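Local coordinates for protein N-formylglutamate amidohydrolase (Ralstonia eutropha, PDB 2Q7S) that binds a zinc ion and probably works as a metal-dependent hydrolase that releases formate from N-formylglutamate, at residues W167-H172 and P205-L210; A60-V65 and L247-R252. One frame throughout, in Å; residues are numbered along the deposited sequence.

Contact 1 (W167-H172 and P205-L210); sequences WHLNLH and PGLVDL. With ZN (zinc ion), chain C.
Trp167 on strand 166-174 and Leu207 on helix 205-217 make most of this small, buried contact, their side chains meeting at an angle. The indole is the one to follow. Its CB leaves the strand toward the helix, chi1 puts CG beside the backbone N, and chi2 near -95° then turns the CD1 side of the ring to the leucine. Trp167 CG is 4.2 Å from Leu207 CD2. The next atom out makes the real touch: Trp167 CD1 lies only 3.4 Å from that same Leu207 CD2, a tight fit between two carbons. Beyond CD1, the NE1 hydrogen goes to Glu204 OE2, just ahead of the helix, so a polar bond helps fix the ring's rotation. The six-membered half of the indole stays more than 4.2 Å from Leu207. Leu207 has CG anti to the backbone N (chi1 -179°), reaching from the helix so that CD2 meets the indole. Leu169 adds a looser apolar touch through its CD2, 4.5 Å from Leu207 CD2.

Further along, the strand turns to metal binding: His172 ND1 holds the zinc ion at 2.0 Å, with His32 and Asp55 as the other protein ligands. His172 NE2 donates to Asn170 OD1 at 2.7 Å; the oxygen lies in the imidazole plane, while the donor sits well above the carbonyl plane, so Asn170 helps orient the ligand ring from the second shell. Strand 166-174 runs between strands 26-30 and 244-252, while helix 267-289 sends Val286 against Trp167 and Tyr285 against Leu207.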
loop_
_atom_site.group_PDB
_atom_site.type_symbol
_atom_site.label_atom_id
_atom_site.label_comp_id
_atom_site.label_asym_id
_atom_site.label_seq_id
_atom_site.Cartn_x
_atom_site.Cartn_y
_atom_site.Cartn_z
ATOM N N TRP A 167 10.682 -3.824 10.651
ATOM C CA TRP A 167 10.000 -2.560 10.369
ATOM C C TRP A 167 9.425 -2.677 8.976
ATOM O O TRP A 167 10.174 -2.830 7.995
ATOM C CB TRP A 167 10.975 -1.381 10.469
ATOM C CG TRP A 167 11.388 -1.029 11.890
ATOM C CD1 TRP A 167 10.833 -0.092 12.694
ATOM C CD2 TRP A 167 12.429 -1.650 12.662
ATOM N NE1 TRP A 167 11.471 -0.064 13.905
ATOM C CE2 TRP A 167 12.449 -1.014 13.917
ATOM C CE3 TRP A 167 13.333 -2.694 12.415
ATOM C CZ2 TRP A 167 13.324 -1.384 14.924
ATOM C CZ3 TRP A 167 14.216 -3.059 13.407
ATOM C CH2 TRP A 167 14.208 -2.404 14.652
ATOM N N HIS A 168 8.087 -2.699 8.914
ATOM C CA HIS A 168 7.335 -2.831 7.694
ATOM C C HIS A 168 6.752 -1.459 7.283
ATOM O O HIS A 168 6.138 -0.814 8.103
ATOM C CB HIS A 168 6.217 -3.814 7.932
ATOM C CG HIS A 168 5.199 -3.826 6.850
ATOM N ND1 HIS A 168 3.854 -3.711 7.092
ATOM C CD2 HIS A 168 5.338 -3.929 5.512
ATOM C CE1 HIS A 168 3.198 -3.777 5.945
ATOM N NE2 HIS A 168 4.081 -3.921 4.973
ATOM N N LEU A 169 6.975 -1.034 6.033
ATOM C CA LEU A 169 6.330 0.167 5.436
ATOM C C LEU A 169 5.346 -0.298 4.352
ATOM O O LEU A 169 5.700 -1.018 3.444
ATOM C CB LEU A 169 7.333 1.156 4.880
ATOM C CG LEU A 169 8.501 1.646 5.765
ATOM C CD1 LEU A 169 9.391 2.693 5.045
ATOM C CD2 LEU A 169 7.986 2.181 7.107
ATOM N N ASN A 170 4.098 0.094 4.510
ATOM C CA ASN A 170 3.018 -0.133 3.564
ATOM C C ASN A 170 2.810 1.181 2.762
ATOM O O ASN A 170 2.466 2.216 3.329
ATOM C CB ASN A 170 1.771 -0.547 4.400
ATOM C CG ASN A 170 0.619 -1.019 3.563
ATOM O OD1 ASN A 170 -0.429 -0.366 3.525
ATOM N ND2 ASN A 170 0.775 -2.146 2.911
ATOM N N LEU A 171 3.050 1.153 1.449
ATOM C CA LEU A 171 3.301 2.338 0.689
ATOM C C LEU A 171 2.156 2.648 -0.252
ATOM O O LEU A 171 1.734 1.769 -1.001
ATOM C CB LEU A 171 4.619 2.140 -0.139
ATOM C CG LEU A 171 5.869 1.764 0.668
ATOM C CD1 LEU A 171 7.095 1.483 -0.238
ATOM C CD2 LEU A 171 6.201 2.810 1.699
ATOM N N HIS A 172 1.715 3.920 -0.271
ATOM C CA HIS A 172 0.550 4.347 -1.041
ATOM C C HIS A 172 0.707 5.735 -1.592
ATOM O O HIS A 172 1.625 6.482 -1.242
ATOM C CB HIS A 172 -0.728 4.339 -0.148
ATOM C CG HIS A 172 -1.040 3.005 0.377
ATOM N ND1 HIS A 172 -1.952 2.165 -0.229
ATOM C CD2 HIS A 172 -0.478 2.309 1.382
ATOM C CE1 HIS A 172 -1.953 1.017 0.414
ATOM N NE2 HIS A 172 -1.070 1.077 1.390
ATOM N N PRO A 205 7.330 4.500 18.378
ATOM C CA PRO A 205 7.199 5.911 18.062
ATOM C C PRO A 205 8.411 6.582 17.429
ATOM O O PRO A 205 8.242 7.575 16.732
ATOM C CB PRO A 205 6.886 6.546 19.437
ATOM C CG PRO A 205 7.387 5.570 20.424
ATOM C CD PRO A 205 7.139 4.233 19.813
ATOM N N GLY A 206 9.612 6.127 17.731
ATOM C CA GLY A 206 10.830 6.789 17.253
ATOM C C GLY A 206 10.891 6.813 15.722
ATOM O O GLY A 206 11.370 7.778 15.132
ATOM N N LEU A 207 10.392 5.767 15.071
ATOM C CA LEU A 207 10.406 5.733 13.612
ATOM C C LEU A 207 9.381 6.667 12.984
ATOM O O LEU A 207 9.677 7.315 11.973
ATOM C CB LEU A 207 10.242 4.328 13.053
ATOM C CG LEU A 207 10.272 4.233 11.505
ATOM C CD1 LEU A 207 11.572 4.779 10.911
ATOM C CD2 LEU A 207 10.041 2.820 11.038
ATOM N N VAL A 208 8.183 6.727 13.562
ATOM C CA VAL A 208 7.161 7.669 13.089
ATOM C C VAL A 208 7.699 9.125 13.287
ATOM O O VAL A 208 7.504 9.980 12.426
ATOM C CB VAL A 208 5.783 7.454 13.803
ATOM C CG1 VAL A 208 4.666 8.162 13.064
ATOM C CG2 VAL A 208 5.465 5.967 13.919
ATOM N N ASP A 209 8.384 9.376 14.408
ATOM C CA ASP A 209 8.947 10.697 14.707
ATOM C C ASP A 209 10.009 11.038 13.659
ATOM O O ASP A 209 10.033 12.150 13.143
ATOM C CB ASP A 209 9.646 10.733 16.084
ATOM C CG ASP A 209 8.673 10.786 17.280
ATOM O OD1 ASP A 209 7.438 10.931 17.117
ATOM O OD2 ASP A 209 9.180 10.684 18.419
ATOM N N LEU A 210 10.879 10.063 13.379
ATOM C CA LEU A 210 11.931 10.187 12.349
ATOM C C LEU A 210 11.332 10.559 11.002
ATOM O O LEU A 210 11.708 11.558 10.420
ATOM C CB LEU A 210 12.761 8.891 12.230
ATOM C CG LEU A 210 14.024 8.852 11.338
ATOM C CD1 LEU A 210 14.850 10.153 11.382
ATOM C CD2 LEU A 210 14.896 7.713 11.784
HETATM ZN ZN ZN C . -3.080 2.654 -1.784
#

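Contact 2 (A60-V65 and L247-R252); sequences ALWEAV and LQIEIR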
loop_
_atom_site.group_PDB
_atom_site.type_symbol
_atom_site.label_atom_id
_atom_site.label_comp_id
_atom_site.label_asym_id
_atom_site.label_seq_id
_atom_site.Cartn_x
_atom_site.Cartn_y
_atom_site.Cartn_z
ATOM N N ALA A 60 8.223 2.823 -7.907
ATOM C CA ALA A 60 9.418 3.510 -8.480
ATOM C C ALA A 60 9.845 4.675 -7.582
ATOM O O ALA A 60 11.037 4.971 -7.488
ATOM C CB ALA A 60 9.138 4.006 -9.920
ATOM N N LEU A 61 8.878 5.313 -6.895
ATOM C CA LEU A 61 9.178 6.413 -5.945
ATOM C C LEU A 61 10.068 5.902 -4.830
ATOM O O LEU A 61 11.001 6.587 -4.418
ATOM C CB LEU A 61 7.938 7.020 -5.323
ATOM C CG LEU A 61 7.072 8.014 -6.139
ATOM C CD1 LEU A 61 5.831 8.348 -5.321
ATOM C CD2 LEU A 61 7.880 9.256 -6.505
ATOM N N TRP A 62 9.802 4.670 -4.396
ATOM C CA TRP A 62 10.604 4.066 -3.338
ATOM C C TRP A 62 11.669 3.100 -3.807
ATOM O O TRP A 62 12.073 2.199 -3.048
ATOM C CB TRP A 62 9.681 3.400 -2.338
ATOM C CG TRP A 62 8.740 4.333 -1.589
ATOM C CD1 TRP A 62 7.481 4.709 -1.981
ATOM C CD2 TRP A 62 8.936 4.919 -0.284
ATOM N NE1 TRP A 62 6.895 5.506 -1.017
ATOM C CE2 TRP A 62 7.752 5.626 0.041
ATOM C CE3 TRP A 62 9.990 4.909 0.641
ATOM C CZ2 TRP A 62 7.605 6.338 1.239
ATOM C CZ3 TRP A 62 9.841 5.644 1.852
ATOM C CH2 TRP A 62 8.657 6.322 2.124
ATOM N N GLU A 63 12.154 3.270 -5.032
ATOM C CA GLU A 63 13.236 2.397 -5.559
ATOM C C GLU A 63 14.474 2.202 -4.658
ATOM O O GLU A 63 15.043 1.160 -4.696
ATOM C CB GLU A 63 13.716 2.879 -6.939
ATOM C CG GLU A 63 14.309 4.246 -6.912
ATOM C CD GLU A 63 15.313 4.493 -8.001
ATOM O OE1 GLU A 63 15.223 3.839 -9.069
ATOM O OE2 GLU A 63 16.185 5.370 -7.785
ATOM N N ALA A 64 14.836 3.193 -3.843
ATOM C CA ALA A 64 16.006 3.166 -2.897
ATOM C C ALA A 64 16.004 2.072 -1.860
ATOM O O ALA A 64 17.033 1.750 -1.310
ATOM C CB ALA A 64 16.080 4.460 -2.146
ATOM N N VAL A 65 14.829 1.553 -1.538
ATOM C CA VAL A 65 14.672 0.590 -0.484
ATOM C C VAL A 65 15.683 -0.598 -0.518
ATOM O O VAL A 65 16.324 -0.836 0.511
ATOM C CB VAL A 65 13.173 0.106 -0.408
ATOM C CG1 VAL A 65 13.028 -1.157 0.471
ATOM C CG2 VAL A 65 12.325 1.205 0.165
ATOM N N LEU A 247 3.962 0.625 9.566
ATOM C CA LEU A 247 3.566 2.017 9.288
ATOM C C LEU A 247 2.999 2.155 7.863
ATOM O O LEU A 247 3.677 1.823 6.899
ATOM C CB LEU A 247 4.809 2.909 9.450
ATOM C CG LEU A 247 4.587 4.420 9.254
ATOM C CD1 LEU A 247 3.604 4.937 10.343
ATOM C CD2 LEU A 247 5.959 5.116 9.318
ATOM N N GLN A 248 1.770 2.656 7.710
ATOM C CA GLN A 248 1.247 2.924 6.365
ATOM C C GLN A 248 1.661 4.344 5.983
ATOM O O GLN A 248 1.495 5.265 6.765
ATOM C CB GLN A 248 -0.261 2.771 6.353
ATOM C CG GLN A 248 -0.876 2.733 4.986
ATOM C CD GLN A 248 -2.305 2.234 4.982
ATOM O OE1 GLN A 248 -2.639 1.238 5.626
ATOM N NE2 GLN A 248 -3.164 2.932 4.255
ATOM N N ILE A 249 2.238 4.529 4.802
ATOM C CA ILE A 249 2.629 5.878 4.323
ATOM C C ILE A 249 1.920 6.243 3.027
ATOM O O ILE A 249 2.076 5.525 1.979
ATOM C CB ILE A 249 4.173 5.993 4.061
ATOM C CG1 ILE A 249 4.970 5.578 5.315
ATOM C CG2 ILE A 249 4.514 7.419 3.596
ATOM C CD1 ILE A 249 6.505 5.785 5.210
ATOM N N GLU A 250 1.214 7.381 3.058
ATOM C CA GLU A 250 0.417 7.840 1.904
ATOM C C GLU A 250 0.946 9.158 1.343
ATOM O O GLU A 250 1.119 10.077 2.075
ATOM C CB GLU A 250 -1.036 8.037 2.336
ATOM C CG GLU A 250 -1.715 6.815 2.886
ATOM C CD GLU A 250 -2.648 6.155 1.928
ATOM O OE1 GLU A 250 -2.818 6.658 0.795
ATOM O OE2 GLU A 250 -3.200 5.104 2.298
ATOM N N ILE A 251 1.184 9.219 0.034
ATOM C CA ILE A 251 1.688 10.384 -0.640
ATOM C C ILE A 251 0.596 11.044 -1.505
ATOM O O ILE A 251 0.013 10.414 -2.407
ATOM C CB ILE A 251 2.896 9.969 -1.559
ATOM C CG1 ILE A 251 4.009 9.327 -0.737
ATOM C CG2 ILE A 251 3.452 11.113 -2.357
ATOM C CD1 ILE A 251 5.171 8.903 -1.571
ATOM N N ARG A 252 0.366 12.335 -1.291
ATOM C CA ARG A 252 -0.543 13.118 -2.135
ATOM C C ARG A 252 -0.026 13.082 -3.607
ATOM O O ARG A 252 1.029 13.586 -3.956
ATOM C CB ARG A 252 -0.632 14.553 -1.613
ATOM C CG ARG A 252 -1.826 15.383 -2.050
ATOM C CD ARG A 252 -1.936 16.659 -1.196
ATOM N NE ARG A 252 -0.795 17.576 -1.334
ATOM C CZ ARG A 252 -0.744 18.564 -2.227
ATOM N NH1 ARG A 252 -1.726 18.739 -3.099
ATOM N NH2 ARG A 252 0.294 19.373 -2.263
HETATM O O HOH W 1 4.095 5.897 -0.074
#
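Leu61 and Trp62, where helix 58-61 gives way to a type I turn, pack on Ile249 and Ile251 of strand 244-252, an inner strand of the mixed sheet in an α/β fold of the zinc-exopeptidase clan, to which the family belongs. The apolar contacts come first. Leu61 and Ile251 reach for each other tip to tip, CD1 to CD1 at 3.8 Å. Ile251 gets there because CG1 is anti to the carbonyl carbon and the chain stays extended beyond it (chi2 179°), sending CD1 well off the sheet. Ile251 CD1 serves two neighbours, since it is also 3.8 Å from Trp62 NE1. Ile249 takes the far end of the indole: its CD1 is 3.8 Å from Trp62 CH2, and its CG2 sits by Trp62 CZ2 at 4.0 Å. Both isoleucines meet the ring obliquely. Leu275 and Thr279 of helix 267-289 also touch Trp62, and Phe193 of the adjacent strand touches both isoleucines.

No direct hydrogen bond joins the two segments; the polar link is a water. It accepts from Trp62 NE1 (3.0 Å) and donates to Ile249 O, giving the buried indole N-H a partner and helping to set how the ring lies over the strand.

The strand's alternation sends Glu250 away from the helix, next to the side chains of His172 and Met174. There it pairs with a neighbour on its own strand: Gln248 NE2, with the bond close to its amide plane, donates to the anti lone pair of Glu250 OE2 at 2.9 Å.

How the contacts relate
Contacts 1 and 2 have centres about 10 Å apart and share one sheet, in which strands 166-174 and 244-252 are parallel neighbours. Asn170 O with Ile249 N, and His172 N with Ile249 O, are probable backbone hydrogen bonds at 2.8 Å that join them directly. Along the chain the order is 60-65, 167-172, 205-210, 247-252, so the partners of contact 2 enclose both of contact 1. Helix 267-289 touches both contacts, its C-terminal part at contact 1 and its earlier part at contact 2. Together they tie two central strands, one carrying the zinc ligand His172, to the helical layer over one face of the sheet.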